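Local coordinates for protein kinase (Staphylococcus aureus subsp. aureus Mu50, PDB 3PY9) that forms the extracellular, PASTA-repeat region of a membrane serine/threonine kinase and probably senses the cell wall by binding muropeptides, at residues Y38-E44 / S69-E73; K76-V80 / Q118-A122; N28-G32 / R60-V66; E8-I13 / T50-E56. Residues are numbered along the deposited sequence.

Interaction 1 (Y38-E44 / S69-E73); sequences YSDKYPE and SKGPE. With EU (europium ion), chain C.
Two loops meet where the first PASTA domain gives way to the second: residues 38-44, which follow strand 30-37, and residues 69-73, which leave strand 63-69. Ser-69 organises the contact. With chi1 t, its OG donates to Tyr-42 O at 2.6 Å and accepts from Gly-71 N at 2.8 Å, an ST turn. Ser-39 is extended (phi/psi -152/144); its N donates to Gly-71 O at 3.0 Å, and its OG (chi1 t) accepts from Tyr-42 N at 3.0 Å, an ST motif that rounds off the loop. Gly-71 has positive phi (72/-177). Nearest CA pairs are Asp-40 to Pro-72 (4.7 Å) and Glu-44 to Gly-71 (4.2 Å). The ring of Tyr-38 (chi1 m) lies between two residues: Lys-70 NZ sits 4.0 Å from its centroid in a cation-pi contact, and on the opposite face Glu-73 CA makes a CH-pi contact at 3.8 Å. A water donates to Asp-40 OD1 (3.2 Å) and Glu-73 O (2.6 Å). Glu-44, with chi1 and chi2 both t, holds a europium ion through OE1 (2.5 Å) and OE2 (2.6 Å). Glu-73 also pairs through its backbone with Ile-128, at the junction between two consecutive PASTA domains, where the loop after strand 63-69 leads into strand 74-76.

Interaction 2 (K76-V80 / Q118-A122); sequences KMPNV and QSVTA
Met-77 fills most of this contact, reaching from the linker that leads into helix 85-93 onto the bend 118-122. Both segments are largely loop, the first running near-extended (Met-77 -61/124, Pro-78 -74/161, Asn-79 -95/114) and the second turning sharply at Ser-119 (-48/-48). Asn-79 and Ala-122 come closest, CA to CA 4.8 Å, and the two segments together bury 336 Å². The Met-77 CA-to-CB bond points toward the bend; with chi1 t, chi2 p and chi3 t, its CG lies 3.8 Å from Val-120 CG1 and 3.3 Å from Val-120 O. Val-120 itself is t and points back at the methionine; these two side chains make the apolar part of the contact. Met-77 O receives a CA-H...O contact from Ala-122 CA at 3.6 Å. Asn-79 (chi1 t) lays its ND2 3.4 Å from Ala-122 CB. Gln-118, chi1 m and chi2 t, extends its amide between the backbones of Pro-78 and Val-80, while Val-80 takes chi1 m. Around this part of the PASTA domain, Met-77 and Pro-78 also rest on Leu-92 and Val-80 on Ala-88, both of helix 85-93, while Met-77 reaches Ile-133 and Val-80 and Gln-118 meet Leu-135, so that the contact fits between the helix and strand 133-138.

Interaction 3 (N28-G32 / R60-V66); sequences NLKLG and RGDSVDV
At Gly-32 there is no room for a side chain: a CB would run into the Asp-65 carboxylate (2.2 Å from OD1) and into the backbone at Val-64 C (2.9 Å). Gly-32 CA itself is 3.4 Å from Asp-65 OD1, which is hydrogen-bonded to the backbone N of Lys-33. The pairing that brings them together is parallel. The axes of strands 30-32 and 63-66 come within 4.1 Å and diverge by 38° (signed crossing -38°). Lys-30 is bridged with Ser-63 (CA-CA 4.3 Å) and Leu-31 with Val-64 (5.4 Å). Lys-30 N donates to Asp-62 O at 3.0 Å and Lys-30 O accepts from Val-64 N at 2.8 Å, straddling Ser-63; Gly-32 N then donates to Val-64 O at 2.8 Å. Ahead of the strands, Gly-61 N donates to Asn-28 O at 2.8 Å. Asn-28 (59/47) is the C-prime residue of the Schellman motif that ends helix 17-26, and Gly-61 (86/-10) also has positive phi. Leu-29 (m, t) sets CD1 4.1 Å from Val-64 CG2, and Leu-31 (t, p) sets CD1 3.9 Å from Val-66 CG2; Leu-31, Val-64 and Val-66 also touch Phe-24 of the helix. Lys-30 and Ser-63 share the other, exposed face. The helix turns straight into a strand that pairs in parallel with the chain's third strand, central in the three-stranded sheet, as in the PASTA fold of one helix packed on three strands.

Interaction 4 (E8-I13 / T50-E56); sequences ETPDVI and TTPNTGE
Segment 8-13 is irregular but mostly extended (Thr-9 -65/122, Pro-10 -67/156), and it runs past the end of strand 47-51, where 50-56 breaks off through a cis peptide before Pro-52 into a type II turn from Asn-53 to Glu-56. Thr-54 (-47/139) and Gly-55 (72/-8) occupy the turn's middle positions, and Glu-56 N closes it on Asn-53 O at 2.9 Å. Thr-9 N donates to Glu-56 O at 2.9 Å and Thr-9 O accepts from Gly-55 N at 2.6 Å; nearest CA pairs are Thr-9 to Gly-55 (4.8 Å) and Asp-11 to Thr-54 (4.9 Å). This ties the N-terminal lead-in of the PASTA domain, just ahead of helix 17-26, to the loop between its second and third strands. Among the side chains, Thr-9 (chi1 m) doubles the backbone link, OG1 donating to Glu-56 O at 2.9 Å. Asp-11 (chi1 t) accepts from Ile-13 N through OD1 at 3.0 Å, an Asx turn. A water bridges the segments, donating to Pro-10 O (2.7 Å) and Thr-50 OG1 (2.8 Å) and lying 2.9 Å from Thr-54 OG1. Thr-50 (chi1 p) sends OG1 to Pro-52 O at 2.7 Å, and its CG2 packs 3.5 Å from Val-12 CG2. Glu-56 OE2 accepts from Asn-53 N at 3.0 Å.

Interactions 3 and 4 lie in the first PASTA domain, interaction 1 where it leads into the second, and interaction 2 in the second. Interactions 3 and 4 lie about 10 Å apart, centre to centre, on the sheet of strands 30-37, 63-69 and 47-51, and touch through a probable Asp-65 N to Thr-51 O hydrogen bond of 2.8 Å. Interaction 1 sits at the other end of that sheet, about 24 Å from interaction 3 and 20 Å from interaction 4 between centres; its Tyr-42 OH packs against Ile-13 CG2. The segments of these three alternate along the chain, interlocking the domain. Interaction 2 follows in series, its centre about 22 Å from that of interaction 1, consistent with PASTA repeats strung end to end outside the membrane.

Interaction 1 (Y38-E44 / S69-E73)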
loop_
_atom_site.group_PDB
_atom_site.type_symbol
_atom_site.label_atom_id
_atom_site.label_comp_id
_atom_site.label_asym_id
_atom_site.label_seq_id
_atom_site.Cartn_x
_atom_site.Cartn_y
_atom_site.Cartn_z
ATOM N N TYR A 38 -22.921 -1.200 35.005
ATOM C CA TYR A 38 -22.458 -1.963 33.855
ATOM C C TYR A 38 -22.238 -3.429 34.239
ATOM O O TYR A 38 -21.808 -3.724 35.359
ATOM C CB TYR A 38 -21.170 -1.354 33.318
ATOM C CG TYR A 38 -21.385 -0.090 32.514
ATOM C CD1 TYR A 38 -22.288 -0.063 31.439
ATOM C CD2 TYR A 38 -20.670 1.075 32.809
ATOM C CE1 TYR A 38 -22.481 1.100 30.675
ATOM C CE2 TYR A 38 -20.853 2.247 32.052
ATOM C CZ TYR A 38 -21.758 2.249 30.995
ATOM O OH TYR A 38 -21.929 3.400 30.254
ATOM N N SER A 39 -22.559 -4.338 33.320
ATOM C CA SER A 39 -22.349 -5.777 33.513
ATOM C C SER A 39 -22.139 -6.462 32.170
ATOM O O SER A 39 -22.747 -6.095 31.171
ATOM C CB SER A 39 -23.552 -6.410 34.227
ATOM O OG SER A 39 -23.443 -7.819 34.338
ATOM N N ASP A 40 -21.278 -7.468 32.158
ATOM C CA ASP A 40 -21.094 -8.304 30.980
ATOM C C ASP A 40 -21.829 -9.632 31.196
ATOM O O ASP A 40 -22.288 -10.273 30.235
ATOM C CB ASP A 40 -19.597 -8.525 30.725
ATOM C CG ASP A 40 -18.802 -7.220 30.749
ATOM O OD1 ASP A 40 -19.053 -6.343 29.893
ATOM O OD2 ASP A 40 -17.929 -7.064 31.629
ATOM N N LYS A 41 -21.955 -10.018 32.466
ATOM C CA LYS A 41 -22.651 -11.235 32.881
ATOM C C LYS A 41 -24.179 -11.212 32.654
ATOM O O LYS A 41 -24.772 -12.242 32.344
ATOM C CB LYS A 41 -22.316 -11.511 34.350
ATOM C CG LYS A 41 -22.694 -12.899 34.887
ATOM C CD LYS A 41 -22.131 -13.057 36.308
ATOM C CE LYS A 41 -22.713 -14.240 37.057
ATOM N NZ LYS A 41 -22.528 -14.062 38.533
ATOM N N TYR A 42 -24.809 -10.048 32.805
ATOM C CA TYR A 42 -26.272 -9.931 32.674
ATOM C C TYR A 42 -26.726 -8.948 31.580
ATOM O O TYR A 42 -26.271 -7.800 31.538
ATOM C CB TYR A 42 -26.928 -9.542 34.013
ATOM C CG TYR A 42 -26.727 -10.538 35.138
ATOM C CD1 TYR A 42 -27.679 -11.525 35.404
ATOM C CD2 TYR A 42 -25.596 -10.481 35.944
ATOM C CE1 TYR A 42 -27.498 -12.441 36.437
ATOM C CE2 TYR A 42 -25.405 -11.389 36.978
ATOM C CZ TYR A 42 -26.353 -12.362 37.215
ATOM O OH TYR A 42 -26.147 -13.244 38.239
ATOM N N PRO A 43 -27.642 -9.398 30.700
ATOM C CA PRO A 43 -28.225 -8.561 29.659
ATOM C C PRO A 43 -28.862 -7.313 30.268
ATOM O O PRO A 43 -29.458 -7.394 31.355
ATOM C CB PRO A 43 -29.325 -9.447 29.071
ATOM C CG PRO A 43 -28.931 -10.818 29.406
ATOM C CD PRO A 43 -28.172 -10.772 30.667
ATOM N N GLU A 44 -28.779 -6.107 29.565
ATOM C CA GLU A 44 -29.325 -4.845 30.085
ATOM C C GLU A 44 -30.795 -4.955 30.563
ATOM O O GLU A 44 -31.661 -5.470 29.878
ATOM C CB GLU A 44 -29.234 -3.739 29.035
ATOM C CG GLU A 44 -29.749 -2.380 29.532
ATOM C CD GLU A 44 -29.590 -1.268 28.520
ATOM O OE1 GLU A 44 -29.067 -1.523 27.410
ATOM O OE2 GLU A 44 -29.983 -0.124 28.839
ATOM N N SER A 69 -28.633 -4.121 35.337
ATOM C CA SER A 69 -27.607 -4.098 34.287
ATOM C C SER A 69 -27.852 -3.002 33.259
ATOM O O SER A 69 -28.970 -2.857 32.747
ATOM C CB SER A 69 -27.484 -5.451 33.568
ATOM O OG SER A 69 -26.532 -5.357 32.504
ATOM N N LYS A 70 -26.793 -2.233 32.985
ATOM C CA LYS A 70 -26.750 -1.291 31.865
ATOM C C LYS A 70 -26.031 -1.951 30.685
ATOM O O LYS A 70 -25.588 -1.276 29.747
ATOM C CB LYS A 70 -25.933 -0.062 32.253
ATOM C CG LYS A 70 -26.502 0.827 33.331
ATOM C CD LYS A 70 -25.378 1.658 33.966
ATOM C CE LYS A 70 -24.920 2.782 33.085
ATOM N NZ LYS A 70 -23.949 3.613 33.847
ATOM N N GLY A 71 -25.886 -3.271 30.738
ATOM C CA GLY A 71 -25.180 -3.994 29.693
ATOM C C GLY A 71 -23.692 -3.719 29.782
ATOM O O GLY A 71 -23.244 -3.002 30.685
ATOM N N PRO A 72 -22.912 -4.281 28.843
ATOM C CA PRO A 72 -21.448 -4.139 28.860
ATOM C C PRO A 72 -20.988 -2.674 28.803
ATOM O O PRO A 72 -21.548 -1.880 28.042
ATOM C CB PRO A 72 -21.014 -4.882 27.585
ATOM C CG PRO A 72 -22.166 -5.823 27.272
ATOM C CD PRO A 72 -23.384 -5.083 27.698
ATOM N N GLU A 73 -19.992 -2.322 29.609
ATOM C CA GLU A 73 -19.325 -1.016 29.485
ATOM C C GLU A 73 -18.541 -0.995 28.177
ATOM O O GLU A 73 -17.840 -1.964 27.871
ATOM C CB GLU A 73 -18.382 -0.789 30.667
ATOM C CG GLU A 73 -17.795 0.621 30.751
ATOM C CD GLU A 73 -16.775 0.768 31.855
ATOM O OE1 GLU A 73 -16.481 -0.238 32.525
ATOM O OE2 GLU A 73 -16.263 1.889 32.055
HETATM EU EU EU C . -28.685 0.900 26.860
HETATM O O HOH W 1 -16.933 -4.201 28.953
#

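Interaction 2 (K76-V80 / Q118-A122)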
loop_
_atom_site.group_PDB
_atom_site.type_symbol
_atom_site.label_atom_id
_atom_site.label_comp_id
_atom_site.label_asym_id
_atom_site.label_seq_id
_atom_site.Cartn_x
_atom_site.Cartn_y
_atom_site.Cartn_z
ATOM N N LYS A 76 -15.182 3.833 22.356
ATOM C CA LYS A 76 -14.930 4.026 20.926
ATOM C C LYS A 76 -13.563 3.438 20.560
ATOM O O LYS A 76 -12.534 3.818 21.129
ATOM C CB LYS A 76 -14.989 5.522 20.578
ATOM C CG LYS A 76 -16.220 5.969 19.749
ATOM C CD LYS A 76 -17.570 5.283 20.107
ATOM C CE LYS A 76 -18.239 5.794 21.413
ATOM N NZ LYS A 76 -18.136 4.802 22.558
ATOM N N MET A 77 -13.562 2.487 19.633
ATOM C CA MET A 77 -12.308 1.928 19.135
ATOM C C MET A 77 -11.478 3.035 18.474
ATOM O O MET A 77 -11.960 3.714 17.550
ATOM C CB MET A 77 -12.561 0.774 18.159
ATOM C CG MET A 77 -11.282 0.080 17.655
ATOM S SD MET A 77 -10.536 -0.994 18.884
ATOM C CE MET A 77 -8.919 -1.324 18.171
ATOM N N PRO A 78 -10.235 3.227 18.956
ATOM C CA PRO A 78 -9.322 4.189 18.360
ATOM C C PRO A 78 -8.756 3.685 17.021
ATOM O O PRO A 78 -8.817 2.481 16.732
ATOM C CB PRO A 78 -8.212 4.298 19.400
ATOM C CG PRO A 78 -8.200 2.961 20.071
ATOM C CD PRO A 78 -9.622 2.514 20.099
ATOM N N ASN A 79 -8.233 4.610 16.217
ATOM C CA ASN A 79 -7.571 4.279 14.951
ATOM C C ASN A 79 -6.081 4.193 15.242
ATOM O O ASN A 79 -5.451 5.199 15.627
ATOM C CB ASN A 79 -7.869 5.346 13.885
ATOM C CG ASN A 79 -7.390 4.950 12.495
ATOM O OD1 ASN A 79 -6.319 5.354 12.068
ATOM N ND2 ASN A 79 -8.188 4.165 11.786
ATOM N N VAL A 80 -5.537 2.981 15.113
ATOM C CA VAL A 80 -4.137 2.692 15.478
ATOM C C VAL A 80 -3.316 2.217 14.271
ATOM O O VAL A 80 -2.108 2.013 14.363
ATOM C CB VAL A 80 -4.018 1.681 16.672
ATOM C CG1 VAL A 80 -4.817 2.158 17.894
ATOM C CG2 VAL A 80 -4.486 0.286 16.272
ATOM N N GLN A 118 -6.545 -3.404 11.955
ATOM C CA GLN A 118 -7.319 -3.584 13.182
ATOM C C GLN A 118 -8.482 -4.526 12.955
ATOM O O GLN A 118 -9.255 -4.373 11.992
ATOM C CB GLN A 118 -7.986 -2.278 13.560
ATOM C CG GLN A 118 -7.220 -1.398 14.427
ATOM C CD GLN A 118 -7.744 0.002 14.323
ATOM O OE1 GLN A 118 -8.848 0.318 14.795
ATOM N NE2 GLN A 118 -6.970 0.858 13.683
ATOM N N SER A 119 -8.609 -5.465 13.879
ATOM C CA SER A 119 -9.767 -6.335 14.056
ATOM C C SER A 119 -11.069 -5.550 14.059
ATOM O O SER A 119 -12.027 -5.930 13.406
ATOM C CB SER A 119 -9.641 -6.987 15.441
ATOM O OG SER A 119 -9.966 -8.344 15.412
ATOM N N VAL A 120 -11.096 -4.473 14.839
ATOM C CA VAL A 120 -12.325 -3.734 15.134
ATOM C C VAL A 120 -12.207 -2.342 14.511
ATOM O O VAL A 120 -11.256 -1.621 14.794
ATOM C CB VAL A 120 -12.554 -3.649 16.682
ATOM C CG1 VAL A 120 -13.765 -2.780 17.031
ATOM C CG2 VAL A 120 -12.696 -5.055 17.292
ATOM N N THR A 121 -13.149 -1.962 13.653
ATOM C CA THR A 121 -12.942 -0.753 12.845
ATOM C C THR A 121 -13.082 0.517 13.665
ATOM O O THR A 121 -13.875 0.575 14.594
ATOM C CB THR A 121 -13.785 -0.723 11.550
ATOM O OG1 THR A 121 -15.170 -0.552 11.865
ATOM C CG2 THR A 121 -13.584 -2.035 10.744
ATOM N N ALA A 122 -12.285 1.524 13.317
ATOM C CA ALA A 122 -12.089 2.716 14.138
ATOM C C ALA A 122 -13.388 3.416 14.543
ATOM O O ALA A 122 -14.368 3.377 13.805
ATOM C CB ALA A 122 -11.150 3.683 13.430
#

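Interaction 3 (N28-G32 / R60-V66)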
loop_
_atom_site.group_PDB
_atom_site.type_symbol
_atom_site.label_atom_id
_atom_site.label_comp_id
_atom_site.label_asym_id
_atom_site.label_seq_id
_atom_site.Cartn_x
_atom_site.Cartn_y
_atom_site.Cartn_z
ATOM N N ASN A 28 -44.365 -9.811 51.110
ATOM C CA ASN A 28 -44.540 -8.727 52.094
ATOM C C ASN A 28 -43.305 -7.804 52.284
ATOM O O ASN A 28 -42.896 -7.515 53.407
ATOM C CB ASN A 28 -45.038 -9.300 53.432
ATOM C CG ASN A 28 -46.246 -10.210 53.266
ATOM O OD1 ASN A 28 -47.316 -9.778 52.836
ATOM N ND2 ASN A 28 -46.072 -11.483 53.611
ATOM N N LEU A 29 -42.730 -7.361 51.166
ATOM C CA LEU A 29 -41.518 -6.539 51.112
ATOM C C LEU A 29 -41.728 -5.479 50.056
ATOM O O LEU A 29 -42.549 -5.667 49.151
ATOM C CB LEU A 29 -40.296 -7.386 50.702
ATOM C CG LEU A 29 -39.868 -8.609 51.524
ATOM C CD1 LEU A 29 -38.729 -9.345 50.843
ATOM C CD2 LEU A 29 -39.494 -8.226 52.947
ATOM N N LYS A 30 -40.976 -4.376 50.152
ATOM C CA LYS A 30 -41.086 -3.280 49.190
ATOM C C LYS A 30 -39.891 -3.210 48.252
ATOM O O LYS A 30 -38.757 -3.493 48.670
ATOM C CB LYS A 30 -41.234 -1.938 49.917
ATOM C CG LYS A 30 -42.652 -1.610 50.379
ATOM C CD LYS A 30 -43.091 -2.421 51.611
ATOM C CE LYS A 30 -44.568 -2.148 51.980
ATOM N NZ LYS A 30 -44.728 -1.003 52.952
ATOM N N LEU A 31 -40.141 -2.830 46.993
ATOM C CA LEU A 31 -39.054 -2.497 46.092
ATOM C C LEU A 31 -38.330 -1.271 46.649
ATOM O O LEU A 31 -38.942 -0.246 46.909
ATOM C CB LEU A 31 -39.559 -2.229 44.669
ATOM C CG LEU A 31 -38.509 -1.804 43.637
ATOM C CD1 LEU A 31 -37.470 -2.932 43.391
ATOM C CD2 LEU A 31 -39.160 -1.365 42.324
ATOM N N GLY A 32 -37.025 -1.388 46.857
ATOM C CA GLY A 32 -36.262 -0.290 47.425
ATOM C C GLY A 32 -35.740 0.610 46.330
ATOM O O GLY A 32 -36.410 0.830 45.320
ATOM N N ARG A 60 -40.913 -8.102 57.936
ATOM C CA ARG A 60 -42.121 -7.748 57.181
ATOM C C ARG A 60 -42.097 -6.265 56.854
ATOM O O ARG A 60 -41.916 -5.426 57.734
ATOM C CB ARG A 60 -43.393 -8.114 57.984
ATOM C CG ARG A 60 -44.751 -7.947 57.244
ATOM C CD ARG A 60 -45.929 -8.692 57.985
ATOM N NE ARG A 60 -45.810 -10.175 57.971
ATOM C CZ ARG A 60 -45.512 -10.940 59.033
ATOM N NH1 ARG A 60 -45.300 -10.400 60.233
ATOM N NH2 ARG A 60 -45.425 -12.256 58.908
ATOM N N GLY A 61 -42.257 -5.945 55.582
ATOM C CA GLY A 61 -42.281 -4.553 55.178
ATOM C C GLY A 61 -40.947 -3.887 54.889
ATOM O O GLY A 61 -40.930 -2.767 54.376
ATOM N N ASP A 62 -39.826 -4.542 55.209
ATOM C CA ASP A 62 -38.521 -3.976 54.854
ATOM C C ASP A 62 -38.491 -3.802 53.336
ATOM O O ASP A 62 -39.236 -4.481 52.629
ATOM C CB ASP A 62 -37.397 -4.900 55.300
ATOM C CG ASP A 62 -37.195 -4.919 56.798
ATOM O OD1 ASP A 62 -37.756 -4.080 57.534
ATOM O OD2 ASP A 62 -36.445 -5.800 57.251
ATOM N N SER A 63 -37.662 -2.884 52.839
ATOM C CA SER A 63 -37.445 -2.733 51.386
ATOM C C SER A 63 -36.285 -3.584 50.912
ATOM O O SER A 63 -35.496 -4.037 51.717
ATOM C CB SER A 63 -37.133 -1.282 51.001
ATOM O OG SER A 63 -38.050 -0.369 51.565
ATOM N N VAL A 64 -36.157 -3.758 49.590
ATOM C CA VAL A 64 -34.998 -4.433 49.032
ATOM C C VAL A 64 -34.501 -3.628 47.852
ATOM O O VAL A 64 -35.178 -3.526 46.825
ATOM C CB VAL A 64 -35.281 -5.929 48.610
ATOM C CG1 VAL A 64 -34.019 -6.550 47.983
ATOM C CG2 VAL A 64 -35.728 -6.790 49.806
ATOM N N ASP A 65 -33.309 -3.064 48.003
ATOM C CA ASP A 65 -32.665 -2.306 46.927
ATOM C C ASP A 65 -32.229 -3.221 45.803
ATOM O O ASP A 65 -31.844 -4.355 46.048
ATOM C CB ASP A 65 -31.453 -1.532 47.460
ATOM C CG ASP A 65 -31.837 -0.488 48.479
ATOM O OD1 ASP A 65 -33.049 -0.124 48.566
ATOM O OD2 ASP A 65 -30.917 -0.019 49.182
ATOM N N VAL A 66 -32.274 -2.721 44.571
ATOM C CA VAL A 66 -31.868 -3.527 43.408
ATOM C C VAL A 66 -30.902 -2.770 42.520
ATOM O O VAL A 66 -31.015 -1.557 42.363
ATOM C CB VAL A 66 -33.086 -3.999 42.573
ATOM C CG1 VAL A 66 -34.044 -4.873 43.446
ATOM C CG2 VAL A 66 -33.833 -2.808 41.978
#

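Interaction 4 (E8-I13 / T50-E56)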
loop_
_atom_site.group_PDB
_atom_site.type_symbol
_atom_site.label_atom_id
_atom_site.label_comp_id
_atom_site.label_asym_id
_atom_site.label_seq_id
_atom_site.Cartn_x
_atom_site.Cartn_y
_atom_site.Cartn_z
ATOM N N GLU A 8 -37.136 -13.952 54.869
ATOM C CA GLU A 8 -35.829 -13.960 54.134
ATOM C C GLU A 8 -35.875 -13.419 52.705
ATOM O O GLU A 8 -36.837 -13.649 51.965
ATOM C CB GLU A 8 -35.273 -15.368 54.096
ATOM C CG GLU A 8 -33.875 -15.393 54.521
ATOM C CD GLU A 8 -33.429 -16.766 54.909
ATOM O OE1 GLU A 8 -33.848 -17.735 54.238
ATOM O OE2 GLU A 8 -32.645 -16.879 55.878
ATOM N N THR A 9 -34.811 -12.740 52.296
ATOM C CA THR A 9 -34.816 -12.057 51.000
ATOM C C THR A 9 -34.910 -13.021 49.818
ATOM O O THR A 9 -34.056 -13.901 49.688
ATOM C CB THR A 9 -33.609 -11.136 50.862
ATOM O OG1 THR A 9 -33.595 -10.232 51.974
ATOM C CG2 THR A 9 -33.670 -10.350 49.548
ATOM N N PRO A 10 -35.959 -12.862 48.973
ATOM C CA PRO A 10 -36.189 -13.649 47.752
ATOM C C PRO A 10 -35.147 -13.392 46.653
ATOM O O PRO A 10 -34.540 -12.314 46.608
ATOM C CB PRO A 10 -37.567 -13.161 47.244
ATOM C CG PRO A 10 -38.122 -12.276 48.280
ATOM C CD PRO A 10 -37.019 -11.859 49.195
ATOM N N ASP A 11 -34.979 -14.375 45.764
ATOM C CA ASP A 11 -34.037 -14.290 44.654
ATOM C C ASP A 11 -34.734 -13.663 43.443
ATOM O O ASP A 11 -35.741 -14.182 42.948
ATOM C CB ASP A 11 -33.497 -15.687 44.326
ATOM C CG ASP A 11 -32.464 -15.688 43.189
ATOM O OD1 ASP A 11 -31.939 -14.629 42.796
ATOM O OD2 ASP A 11 -32.160 -16.780 42.688
ATOM N N VAL A 12 -34.224 -12.520 43.000
ATOM C CA VAL A 12 -34.745 -11.860 41.802
ATOM C C VAL A 12 -33.625 -11.607 40.798
ATOM O O VAL A 12 -33.810 -10.893 39.805
ATOM C CB VAL A 12 -35.492 -10.545 42.135
ATOM C CG1 VAL A 12 -36.606 -10.800 43.152
ATOM C CG2 VAL A 12 -34.511 -9.464 42.658
ATOM N N ILE A 13 -32.464 -12.203 41.062
ATOM C CA ILE A 13 -31.283 -12.017 40.229
ATOM C C ILE A 13 -31.601 -12.462 38.791
ATOM O O ILE A 13 -32.280 -13.469 38.588
ATOM C CB ILE A 13 -30.057 -12.780 40.824
ATOM C CG1 ILE A 13 -29.786 -12.354 42.282
ATOM C CG2 ILE A 13 -28.807 -12.643 39.936
ATOM C CD1 ILE A 13 -29.553 -10.869 42.506
ATOM N N THR A 50 -28.868 -7.672 44.770
ATOM C CA THR A 50 -29.836 -7.056 45.682
ATOM C C THR A 50 -29.224 -6.776 47.050
ATOM O O THR A 50 -28.228 -7.374 47.418
ATOM C CB THR A 50 -31.164 -7.859 45.840
ATOM O OG1 THR A 50 -30.917 -9.116 46.481
ATOM C CG2 THR A 50 -31.878 -8.063 44.478
ATOM N N THR A 51 -29.815 -5.824 47.763
ATOM C CA THR A 51 -29.513 -5.588 49.164
ATOM C C THR A 51 -30.813 -5.504 49.947
ATOM O O THR A 51 -31.620 -4.606 49.689
ATOM C CB THR A 51 -28.686 -4.303 49.389
ATOM O OG1 THR A 51 -27.528 -4.350 48.551
ATOM C CG2 THR A 51 -28.233 -4.225 50.836
ATOM N N PRO A 52 -31.017 -6.434 50.907
ATOM C CA PRO A 52 -30.156 -7.586 51.249
ATOM C C PRO A 52 -29.984 -8.569 50.083
ATOM O O PRO A 52 -30.824 -8.586 49.165
ATOM C CB PRO A 52 -30.937 -8.280 52.382
ATOM C CG PRO A 52 -31.775 -7.230 52.946
ATOM C CD PRO A 52 -32.188 -6.356 51.797
ATOM N N ASN A 53 -28.913 -9.368 50.126
ATOM C CA ASN A 53 -28.717 -10.481 49.176
ATOM C C ASN A 53 -29.772 -11.569 49.342
ATOM O O ASN A 53 -30.383 -11.683 50.409
ATOM C CB ASN A 53 -27.346 -11.135 49.356
ATOM C CG ASN A 53 -26.200 -10.165 49.204
ATOM O OD1 ASN A 53 -26.120 -9.399 48.235
ATOM N ND2 ASN A 53 -25.277 -10.219 50.148
ATOM N N THR A 54 -29.959 -12.382 48.303
ATOM C CA THR A 54 -30.876 -13.523 48.360
ATOM C C THR A 54 -30.619 -14.285 49.646
ATOM O O THR A 54 -29.457 -14.449 50.045
ATOM C CB THR A 54 -30.617 -14.507 47.224
ATOM O OG1 THR A 54 -30.892 -13.879 45.965
ATOM C CG2 THR A 54 -31.499 -15.753 47.397
ATOM N N GLY A 55 -31.686 -14.728 50.307
ATOM C CA GLY A 55 -31.530 -15.546 51.508
ATOM C C GLY A 55 -31.038 -14.842 52.761
ATOM O O GLY A 55 -31.025 -15.451 53.825
ATOM N N GLU A 56 -30.627 -13.575 52.655
ATOM C CA GLU A 56 -30.304 -12.771 53.846
ATOM C C GLU A 56 -31.568 -12.356 54.608
ATOM O O GLU A 56 -32.567 -11.981 53.998
ATOM C CB GLU A 56 -29.435 -11.558 53.510
ATOM C CG GLU A 56 -28.039 -11.944 53.058
ATOM C CD GLU A 56 -27.107 -10.759 52.888
ATOM O OE1 GLU A 56 -25.878 -10.999 52.876
ATOM O OE2 GLU A 56 -27.580 -9.604 52.763
HETATM O O HOH W 2 -32.218 -11.383 45.532
#